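Local coordinates for protein putative polyketide synthase (Brevibacillus brevis, PDB 5HU7) that probably removes water from beta-hydroxyacyl intermediates carried on an acyl carrier protein, as the dehydratase domain of a trans-AT polyketide synthase, at residues I11-L16 / E204-H209; R48-I53 / L88-D93; E108-I113 / H129-F134. All blocks are in the same frame, centred on the assembly; numbering follows the deposited sequence.

Contact 1: I11-L16 / E204-H209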
loop_
_atom_site.group_PDB
_atom_site.type_symbol
_atom_site.label_atom_id
_atom_site.label_comp_id
_atom_site.label_asym_id
_atom_site.label_seq_id
_atom_site.Cartn_x
_atom_site.Cartn_y
_atom_site.Cartn_z
ATOM N N ILE A 11 -3.753 -8.216 2.651
ATOM C CA ILE A 11 -4.142 -7.220 3.674
ATOM C C ILE A 11 -2.945 -6.956 4.604
ATOM O O ILE A 11 -2.339 -7.905 5.096
ATOM C CB ILE A 11 -5.427 -7.749 4.397
ATOM C CG1 ILE A 11 -6.541 -7.997 3.347
ATOM C CG2 ILE A 11 -5.917 -6.848 5.536
ATOM C CD1 ILE A 11 -6.957 -6.762 2.518
ATOM N N LEU A 12 -2.600 -5.677 4.851
ATOM C CA LEU A 12 -1.440 -5.350 5.690
ATOM C C LEU A 12 -1.673 -5.691 7.159
ATOM O O LEU A 12 -0.764 -6.147 7.849
ATOM C CB LEU A 12 -1.065 -3.856 5.586
ATOM C CG LEU A 12 -0.786 -3.286 4.193
ATOM C CD1 LEU A 12 -0.741 -1.774 4.226
ATOM C CD2 LEU A 12 0.496 -3.837 3.627
ATOM N N HIS A 13 -2.883 -5.427 7.648
ATOM C CA HIS A 13 -3.239 -5.606 9.041
ATOM C C HIS A 13 -4.776 -5.720 9.121
ATOM O O HIS A 13 -5.451 -5.174 8.242
ATOM C CB HIS A 13 -2.708 -4.357 9.779
ATOM C CG HIS A 13 -3.075 -4.229 11.220
ATOM N ND1 HIS A 13 -4.319 -3.743 11.608
ATOM C CD2 HIS A 13 -2.344 -4.487 12.323
ATOM C CE1 HIS A 13 -4.308 -3.752 12.929
ATOM N NE2 HIS A 13 -3.144 -4.208 13.405
ATOM N N PRO A 14 -5.377 -6.373 10.147
ATOM C CA PRO A 14 -6.852 -6.454 10.202
ATOM C C PRO A 14 -7.592 -5.116 10.037
ATOM O O PRO A 14 -8.670 -5.073 9.461
ATOM C CB PRO A 14 -7.102 -7.069 11.587
ATOM C CG PRO A 14 -5.909 -7.900 11.824
ATOM C CD PRO A 14 -4.771 -7.098 11.287
ATOM N N LEU A 15 -6.989 -4.020 10.489
ATOM C CA LEU A 15 -7.595 -2.707 10.395
ATOM C C LEU A 15 -7.003 -1.831 9.308
ATOM O O LEU A 15 -7.549 -0.765 9.103
ATOM C CB LEU A 15 -7.516 -2.018 11.761
ATOM C CG LEU A 15 -8.227 -2.730 12.911
ATOM C CD1 LEU A 15 -8.214 -1.888 14.148
ATOM C CD2 LEU A 15 -9.658 -3.046 12.551
ATOM N N LEU A 16 -5.903 -2.236 8.637
ATOM C CA LEU A 16 -5.279 -1.460 7.537
ATOM C C LEU A 16 -5.246 -2.364 6.366
ATOM O O LEU A 16 -4.340 -3.180 6.283
ATOM C CB LEU A 16 -3.816 -1.097 7.789
ATOM C CG LEU A 16 -3.420 0.015 8.647
ATOM C CD1 LEU A 16 -1.993 0.315 8.374
ATOM C CD2 LEU A 16 -4.281 1.254 8.423
ATOM N N GLU A 204 -0.523 -11.884 16.055
ATOM C CA GLU A 204 0.826 -11.437 15.693
ATOM C C GLU A 204 0.805 -10.011 15.131
ATOM O O GLU A 204 1.772 -9.298 15.359
ATOM C CB GLU A 204 1.473 -12.391 14.665
ATOM C CG GLU A 204 2.927 -12.075 14.325
ATOM C CD GLU A 204 3.164 -11.339 13.019
ATOM O OE1 GLU A 204 2.689 -11.819 11.963
ATOM O OE2 GLU A 204 3.878 -10.312 13.042
ATOM N N GLN A 205 -0.268 -9.585 14.402
ATOM C CA GLN A 205 -0.355 -8.213 13.861
ATOM C C GLN A 205 -0.896 -7.196 14.888
ATOM O O GLN A 205 -0.598 -6.010 14.786
ATOM C CB GLN A 205 -1.215 -8.193 12.584
ATOM C CG GLN A 205 -0.527 -8.859 11.392
ATOM C CD GLN A 205 -1.483 -9.161 10.263
ATOM O OE1 GLN A 205 -2.541 -9.766 10.460
ATOM N NE2 GLN A 205 -1.104 -8.826 9.037
ATOM N N LEU A 206 -1.588 -7.675 15.926
ATOM C CA LEU A 206 -2.190 -6.837 16.953
ATOM C C LEU A 206 -1.331 -6.542 18.181
ATOM O O LEU A 206 -0.394 -7.264 18.497
ATOM C CB LEU A 206 -3.488 -7.503 17.407
ATOM C CG LEU A 206 -4.491 -7.831 16.279
ATOM C CD1 LEU A 206 -5.830 -8.327 16.845
ATOM C CD2 LEU A 206 -4.662 -6.638 15.337
ATOM N N VAL A 207 -1.613 -5.411 18.807
ATOM C CA VAL A 207 -1.072 -5.008 20.091
ATOM C C VAL A 207 -2.272 -5.031 21.070
ATOM O O VAL A 207 -2.222 -5.716 22.095
ATOM C CB VAL A 207 -0.345 -3.634 20.024
ATOM C CG1 VAL A 207 -0.112 -3.039 21.414
ATOM C CG2 VAL A 207 0.980 -3.778 19.280
ATOM N N PHE A 208 -3.366 -4.314 20.693
ATOM C CA PHE A 208 -4.615 -4.258 21.436
ATOM C C PHE A 208 -5.508 -5.387 21.000
ATOM O O PHE A 208 -5.794 -5.521 19.803
ATOM C CB PHE A 208 -5.371 -2.966 21.175
ATOM C CG PHE A 208 -4.699 -1.720 21.686
ATOM C CD1 PHE A 208 -4.838 -1.332 23.008
ATOM C CD2 PHE A 208 -3.995 -0.894 20.831
ATOM C CE1 PHE A 208 -4.244 -0.173 23.464
ATOM C CE2 PHE A 208 -3.371 0.252 21.300
ATOM C CZ PHE A 208 -3.503 0.604 22.605
ATOM N N HIS A 209 -5.997 -6.171 21.972
ATOM C CA HIS A 209 -6.859 -7.299 21.727
ATOM C C HIS A 209 -8.240 -6.746 21.335
ATOM O O HIS A 209 -8.668 -5.740 21.911
ATOM C CB HIS A 209 -6.953 -8.138 23.005
ATOM C CG HIS A 209 -7.597 -9.464 22.830
ATOM N ND1 HIS A 209 -8.976 -9.596 22.813
ATOM C CD2 HIS A 209 -7.038 -10.680 22.661
ATOM C CE1 HIS A 209 -9.206 -10.883 22.582
ATOM N NE2 HIS A 209 -8.072 -11.585 22.593
#

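Contact 2: R48-I53 / L88-D93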
loop_
_atom_site.group_PDB
_atom_site.type_symbol
_atom_site.label_atom_id
_atom_site.label_comp_id
_atom_site.label_asym_id
_atom_site.label_seq_id
_atom_site.Cartn_x
_atom_site.Cartn_y
_atom_site.Cartn_z
ATOM N N ARG A 48 -23.726 1.004 14.787
ATOM C CA ARG A 48 -23.042 1.157 16.059
ATOM C C ARG A 48 -21.738 1.929 15.922
ATOM O O ARG A 48 -21.204 2.078 14.847
ATOM C CB ARG A 48 -22.775 -0.213 16.715
ATOM C CG ARG A 48 -21.886 -1.124 15.907
ATOM C CD ARG A 48 -21.860 -2.473 16.539
ATOM N NE ARG A 48 -20.984 -3.422 15.865
ATOM C CZ ARG A 48 -21.233 -3.970 14.681
ATOM N NH1 ARG A 48 -22.324 -3.639 14.000
ATOM N NH2 ARG A 48 -20.383 -4.843 14.160
ATOM N N PHE A 49 -21.221 2.362 17.036
ATOM C CA PHE A 49 -19.986 3.133 17.127
ATOM C C PHE A 49 -18.807 2.236 16.863
ATOM O O PHE A 49 -18.784 1.105 17.351
ATOM C CB PHE A 49 -19.825 3.746 18.541
ATOM C CG PHE A 49 -20.872 4.767 18.917
ATOM C CD1 PHE A 49 -21.139 5.851 18.083
ATOM C CD2 PHE A 49 -21.577 4.660 20.110
ATOM C CE1 PHE A 49 -22.124 6.791 18.423
ATOM C CE2 PHE A 49 -22.561 5.595 20.441
ATOM C CZ PHE A 49 -22.838 6.648 19.584
ATOM N N PHE A 50 -17.809 2.738 16.118
ATOM C CA PHE A 50 -16.557 2.007 15.892
ATOM C C PHE A 50 -15.913 1.773 17.263
ATOM O O PHE A 50 -15.907 2.698 18.065
ATOM C CB PHE A 50 -15.600 2.829 15.017
ATOM C CG PHE A 50 -14.405 2.080 14.475
ATOM C CD1 PHE A 50 -14.559 1.125 13.476
ATOM C CD2 PHE A 50 -13.118 2.447 14.829
ATOM C CE1 PHE A 50 -13.463 0.475 12.934
ATOM C CE2 PHE A 50 -12.011 1.843 14.233
ATOM C CZ PHE A 50 -12.187 0.857 13.301
ATOM N N PRO A 51 -15.407 0.572 17.590
ATOM C CA PRO A 51 -14.811 0.370 18.920
ATOM C C PRO A 51 -13.682 1.342 19.262
ATOM O O PRO A 51 -12.865 1.651 18.408
ATOM C CB PRO A 51 -14.322 -1.077 18.881
ATOM C CG PRO A 51 -15.012 -1.706 17.789
ATOM C CD PRO A 51 -15.375 -0.670 16.788
ATOM N N LEU A 52 -13.653 1.830 20.504
ATOM C CA LEU A 52 -12.653 2.786 21.012
ATOM C C LEU A 52 -11.184 2.349 20.739
ATOM O O LEU A 52 -10.447 3.062 20.051
ATOM C CB LEU A 52 -12.905 3.068 22.518
ATOM C CG LEU A 52 -14.225 3.782 22.896
ATOM C CD1 LEU A 52 -14.467 3.894 24.440
ATOM C CD2 LEU A 52 -14.368 5.091 22.211
ATOM N N ILE A 53 -10.781 1.176 21.238
ATOM C CA ILE A 53 -9.437 0.615 20.988
ATOM C C ILE A 53 -9.102 0.412 19.511
ATOM O O ILE A 53 -7.927 0.416 19.142
ATOM C CB ILE A 53 -9.189 -0.702 21.770
ATOM C CG1 ILE A 53 -10.340 -1.738 21.473
ATOM C CG2 ILE A 53 -9.014 -0.374 23.269
ATOM C CD1 ILE A 53 -10.083 -3.101 21.889
ATOM N N LEU A 88 -17.109 7.308 14.304
ATOM C CA LEU A 88 -17.303 6.567 13.071
ATOM C C LEU A 88 -18.386 5.523 13.376
ATOM O O LEU A 88 -18.308 4.808 14.389
ATOM C CB LEU A 88 -15.980 5.887 12.650
ATOM C CG LEU A 88 -16.023 4.850 11.528
ATOM C CD1 LEU A 88 -16.524 5.445 10.218
ATOM C CD2 LEU A 88 -14.659 4.233 11.336
ATOM N N LEU A 89 -19.412 5.476 12.523
ATOM C CA LEU A 89 -20.503 4.536 12.655
ATOM C C LEU A 89 -20.300 3.440 11.640
ATOM O O LEU A 89 -20.038 3.722 10.492
ATOM C CB LEU A 89 -21.864 5.206 12.416
ATOM C CG LEU A 89 -22.295 6.269 13.426
ATOM C CD1 LEU A 89 -23.728 6.671 13.184
ATOM C CD2 LEU A 89 -22.175 5.775 14.827
ATOM N N VAL A 90 -20.432 2.196 12.074
ATOM C CA VAL A 90 -20.262 1.028 11.220
ATOM C C VAL A 90 -21.451 0.081 11.398
ATOM O O VAL A 90 -22.201 0.217 12.355
ATOM C CB VAL A 90 -18.927 0.316 11.521
ATOM C CG1 VAL A 90 -17.752 1.287 11.371
ATOM C CG2 VAL A 90 -18.946 -0.328 12.913
ATOM N N GLY A 91 -21.603 -0.854 10.465
ATOM C CA GLY A 91 -22.645 -1.872 10.502
ATOM C C GLY A 91 -23.945 -1.517 9.824
ATOM O O GLY A 91 -24.790 -2.386 9.716
ATOM N N ASP A 92 -24.120 -0.270 9.353
ATOM C CA ASP A 92 -25.320 0.195 8.645
ATOM C C ASP A 92 -25.014 0.051 7.144
ATOM O O ASP A 92 -25.638 -0.751 6.465
ATOM C CB ASP A 92 -25.624 1.662 9.033
ATOM C CG ASP A 92 -26.885 2.338 8.491
ATOM O OD1 ASP A 92 -27.204 2.156 7.305
ATOM O OD2 ASP A 92 -27.457 3.165 9.202
ATOM N N ASP A 93 -24.022 0.786 6.653
ATOM C CA ASP A 93 -23.572 0.764 5.269
ATOM C C ASP A 93 -22.087 0.431 5.246
ATOM O O ASP A 93 -21.433 0.419 6.294
ATOM C CB ASP A 93 -23.819 2.136 4.594
ATOM C CG ASP A 93 -25.269 2.380 4.189
ATOM O OD1 ASP A 93 -25.814 1.566 3.402
ATOM O OD2 ASP A 93 -25.839 3.419 4.610
#

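Contact 3: E108-I113 / H129-F134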
loop_
_atom_site.group_PDB
_atom_site.type_symbol
_atom_site.label_atom_id
_atom_site.label_comp_id
_atom_site.label_asym_id
_atom_site.label_seq_id
_atom_site.Cartn_x
_atom_site.Cartn_y
_atom_site.Cartn_z
ATOM N N GLU A 108 8.203 13.876 15.460
ATOM C CA GLU A 108 6.799 13.710 15.735
ATOM C C GLU A 108 5.922 13.736 14.478
ATOM O O GLU A 108 6.147 14.513 13.553
ATOM C CB GLU A 108 6.383 14.764 16.767
ATOM C CG GLU A 108 4.905 14.767 17.116
ATOM C CD GLU A 108 4.656 15.512 18.411
ATOM O OE1 GLU A 108 5.250 16.608 18.550
ATOM O OE2 GLU A 108 3.967 14.969 19.314
ATOM N N LEU A 109 4.959 12.815 14.428
ATOM C CA LEU A 109 4.038 12.698 13.318
ATOM C C LEU A 109 2.656 12.966 13.816
ATOM O O LEU A 109 2.372 12.696 14.965
ATOM C CB LEU A 109 4.028 11.276 12.794
ATOM C CG LEU A 109 5.302 10.752 12.266
ATOM C CD1 LEU A 109 5.298 9.247 12.279
ATOM C CD2 LEU A 109 5.590 11.333 10.892
ATOM N N ALA A 110 1.771 13.373 12.912
ATOM C CA ALA A 110 0.358 13.540 13.209
ATOM C C ALA A 110 -0.416 12.508 12.425
ATOM O O ALA A 110 -0.011 12.094 11.340
ATOM C CB ALA A 110 -0.081 14.936 12.832
ATOM N N TYR A 111 -1.519 12.044 12.981
ATOM C CA TYR A 111 -2.377 11.131 12.230
ATOM C C TYR A 111 -3.810 11.577 12.286
ATOM O O TYR A 111 -4.214 12.271 13.215
ATOM C CB TYR A 111 -2.238 9.672 12.680
ATOM C CG TYR A 111 -2.946 9.336 13.968
ATOM C CD1 TYR A 111 -4.288 9.002 13.976
ATOM C CD2 TYR A 111 -2.273 9.356 15.180
ATOM C CE1 TYR A 111 -4.977 8.815 15.169
ATOM C CE2 TYR A 111 -2.945 9.141 16.387
ATOM C CZ TYR A 111 -4.288 8.834 16.376
ATOM O OH TYR A 111 -4.917 8.612 17.569
ATOM N N LYS A 112 -4.591 11.165 11.288
ATOM C CA LYS A 112 -6.027 11.411 11.247
ATOM C C LYS A 112 -6.712 10.212 10.698
ATOM O O LYS A 112 -6.334 9.734 9.641
ATOM C CB LYS A 112 -6.405 12.580 10.352
ATOM C CG LYS A 112 -5.933 13.918 10.822
ATOM C CD LYS A 112 -6.808 15.046 10.247
ATOM C CE LYS A 112 -6.076 15.996 9.350
ATOM N NZ LYS A 112 -5.318 16.993 10.111
ATOM N N ILE A 113 -7.800 9.809 11.330
ATOM C CA ILE A 113 -8.640 8.719 10.867
ATOM C C ILE A 113 -9.855 9.443 10.345
ATOM O O ILE A 113 -10.443 10.237 11.062
ATOM C CB ILE A 113 -8.959 7.681 11.954
ATOM C CG1 ILE A 113 -7.679 6.940 12.369
ATOM C CG2 ILE A 113 -10.014 6.687 11.469
ATOM C CD1 ILE A 113 -7.766 6.070 13.702
ATOM N N HIS A 129 -7.800 11.822 15.798
ATOM C CA HIS A 129 -6.485 12.360 15.484
ATOM C C HIS A 129 -5.594 12.323 16.723
ATOM O O HIS A 129 -6.085 12.239 17.847
ATOM C CB HIS A 129 -6.566 13.780 14.878
ATOM C CG HIS A 129 -7.191 14.791 15.777
ATOM N ND1 HIS A 129 -8.528 15.072 15.635
ATOM C CD2 HIS A 129 -6.727 15.486 16.834
ATOM C CE1 HIS A 129 -8.835 15.926 16.595
ATOM N NE2 HIS A 129 -7.810 16.151 17.373
ATOM N N GLY A 130 -4.300 12.366 16.501
ATOM C CA GLY A 130 -3.326 12.361 17.569
ATOM C C GLY A 130 -1.915 12.484 17.061
ATOM O O GLY A 130 -1.690 12.518 15.853
ATOM N N MET A 131 -0.969 12.611 17.981
ATOM C CA MET A 131 0.452 12.734 17.666
ATOM C C MET A 131 1.141 11.452 18.024
ATOM O O MET A 131 0.713 10.787 18.966
ATOM C CB MET A 131 1.079 13.875 18.465
ATOM C CG MET A 131 0.386 15.213 18.260
ATOM S SD MET A 131 0.637 15.864 16.603
ATOM C CE MET A 131 -1.034 16.358 16.166
ATOM N N VAL A 132 2.213 11.116 17.294
ATOM C CA VAL A 132 3.019 9.920 17.551
ATOM C C VAL A 132 4.518 10.174 17.516
ATOM O O VAL A 132 4.990 10.870 16.638
ATOM C CB VAL A 132 2.636 8.767 16.604
ATOM C CG1 VAL A 132 3.533 7.546 16.830
ATOM C CG2 VAL A 132 1.180 8.412 16.800
ATOM N N GLU A 133 5.262 9.560 18.476
ATOM C CA GLU A 133 6.727 9.562 18.547
ATOM C C GLU A 133 7.236 8.146 18.661
ATOM O O GLU A 133 6.611 7.276 19.285
ATOM C CB GLU A 133 7.259 10.318 19.756
ATOM C CG GLU A 133 6.815 11.771 19.824
ATOM C CD GLU A 133 7.036 12.354 21.198
ATOM O OE1 GLU A 133 8.029 13.091 21.395
ATOM O OE2 GLU A 133 6.255 11.992 22.103
ATOM N N PHE A 134 8.391 7.939 18.082
ATOM C CA PHE A 134 9.176 6.714 18.119
ATOM C C PHE A 134 10.271 6.969 19.078
ATOM O O PHE A 134 10.985 7.953 18.942
ATOM C CB PHE A 134 9.780 6.430 16.756
ATOM C CG PHE A 134 8.706 6.162 15.740
ATOM C CD1 PHE A 134 7.946 4.998 15.800
ATOM C CD2 PHE A 134 8.496 7.032 14.693
ATOM C CE1 PHE A 134 6.961 4.746 14.856
ATOM C CE2 PHE A 134 7.510 6.782 13.753
ATOM C CZ PHE A 134 6.739 5.648 13.850
#

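Contact 1: I11-L16 / E204-H209
The imidazole of H13, which lies against Q205 and L206, is gripped through both of its nitrogens. L15 N donates to H13 ND1 over 2.9 Å, with 164° at the hydrogen. The donor sits somewhat out of the ring plane. At the other end of the ring, H13 NE2 is hydrogen-bonded to E57 of helix 52-65. CG of H13 is anti to the backbone N (chi1 174°), and the ring reaches from there to the 204-209 loop. The Q205 carbonyl comes to the edge of the ring, near its plane, with Q205 O 3.4 Å from H13 CD2. L206 crosses the histidine at about a right angle, and its CD2 is 3.5 Å from H13 NE2. P14 CD covers part of one face of the ring. The proline touches the other loop too: P14 CG is 3.9 Å from L206 CD2, and P14 CD is 3.6 Å from Q205 OE1. The extended Q205 chain brings NE2 to 3.0 Å from L12 O. The H13 ring and the Q205 amide are turned 48° apart, and the two side chains run past one another in opposing senses. An alanine in place of H13 would probably leave L15 N and the E57 carboxylate each short of a partner and open a gap beside L206. E57 also takes the backbone N-H groups of V207 and F208, so one glutamate ties both loops to helix 52-65. The 11-16 segment is itself folded tightly. H13 to L16 form a type I beta turn, and L12 and H13 lie opposite L16, a classic beta bulge. The contact joins the N-terminal loop to the loop ahead of helix 212-227 in the double hotdog fold of polyketide synthase dehydratases.

Contact 2: R48-I53 / L88-D93
R48 and F49 pair antiparallel with V90 and L89 in a short two-stranded sheet, R48 with V90 being the hydrogen-bonded pair and F49 with L89 the non-hydrogen-bonded one. V90 N donates to R48 O over 2.9 Å in a nearly straight bond. The return bond, from R48 N to V90 O, is bent to 134° at the hydrogen. Two residues on from R48, F50 N donates to L88 O over 2.7 Å. F49 and L89 stand side by side on one face of the sheet and point the same way. L89 CD2 lies obliquely beside the ring, 3.4 Å from F49 CD1. F50 turns toward the other strand, its CG anti to the backbone N (chi1 -168°), and the ring meets L88. L88 CD2 sits over one face of the F50 ring, 4.0 Å from the ring centroid, as a CH-pi contact. V90 CG1 approaches the same ring obliquely, 3.8 Å from F50 CD1. Y55 meets the F50 ring edge-to-face, and its hydroxyl is hydrogen-bonded to L88 N. R48 shares its face of the sheet with V90. The chain is extended from CG to NE, and beyond it NH1 lies 3.9 Å from G91 CA. G91 has a positive phi, and a CB there would run into R48 NH1. The guanidinium finds its main partner outside the two segments, in a hydrogen bond from R48 NH2 to M39 O. A long, weak ion pair links R48 NE to D41. The residues from G46 to P51 fit the end of the HxxxGxxxxP motif of these dehydratases. The chemistry implies that main-chain bonds set the pairing, apolar groups fill the F50 side, and the arginine charge is probably met mainly by the M39 carbonyl.

Contact 3: E108-I113 / H129-F134
Y111 lies over G130 because its CG is set between the backbone N and the carbonyl carbon (chi1 77°). The ring then spreads across the neighbouring strand. G130 N lies 3.4 Å above the ring plane, toward the rim, and the carbonyl carbon of H129 lies over the same face. A CB on G130 would fall against Y111 CE2, so the bare glycine lets the ring settle this close. V132 CG2 reaches the ring obliquely, 3.9 Å from Y111 CD2. M131 is on the other face of the sheet. Its chain bends at chi2 (-69°) and again beyond it, and M131 CE ends 3.7 Å from A110 CB. The strands run antiparallel, 149° apart in direction, and form a beta hairpin. L109 with V132 and Y111 with G130 are the hydrogen-bonded pairs. The bonds of the first are 2.9 Å from L109 N to V132 O and 2.8 Å from V132 N to L109 O. In the second, G130 N to Y111 O is the longer, at 3.3 Å. The hairpin belongs to the hotdog fold, in which antiparallel strands wrap round a long helix. Here that helix is 52-65: Y111 packs on A59, and V132 and F134 pack on V63. L109 CD1 is 3.6 Å from F134 CE2, obliquely to the ring. L109 also packs on L23 of the second subunit, so the hairpin reaches the subunit interface. On the M131 side, the extended E108 chain crosses obliquely, with E108 OE2 3.2 Å from M131 CB. The E108 carboxylate comes near that of E133, like charges that would tend to repel. E133 is engaged by a salt bridge to R78 on strand 76-84, which would probably ease that repulsion.

From the N terminus, the chain enters contact 1 at 11-16, just before strand 18-19. Contact 2 opens at 48-53, where the chain enters helix 52-65, and closes at 88-93. Contact 3 follows in series, the hairpin of 108-113 and 129-134. Contact 1 closes last, at 204-209, so both other contacts nest inside its loop. Contacts 1 and 2 have centres about 17 Å apart and touch: F208 and H209 pack on I53. Contact 3 touches neither. Helix 52-65 is common to all three: contact 1 bonds to it, contact 2 leads into it, and the hairpin of contact 3 packs against it.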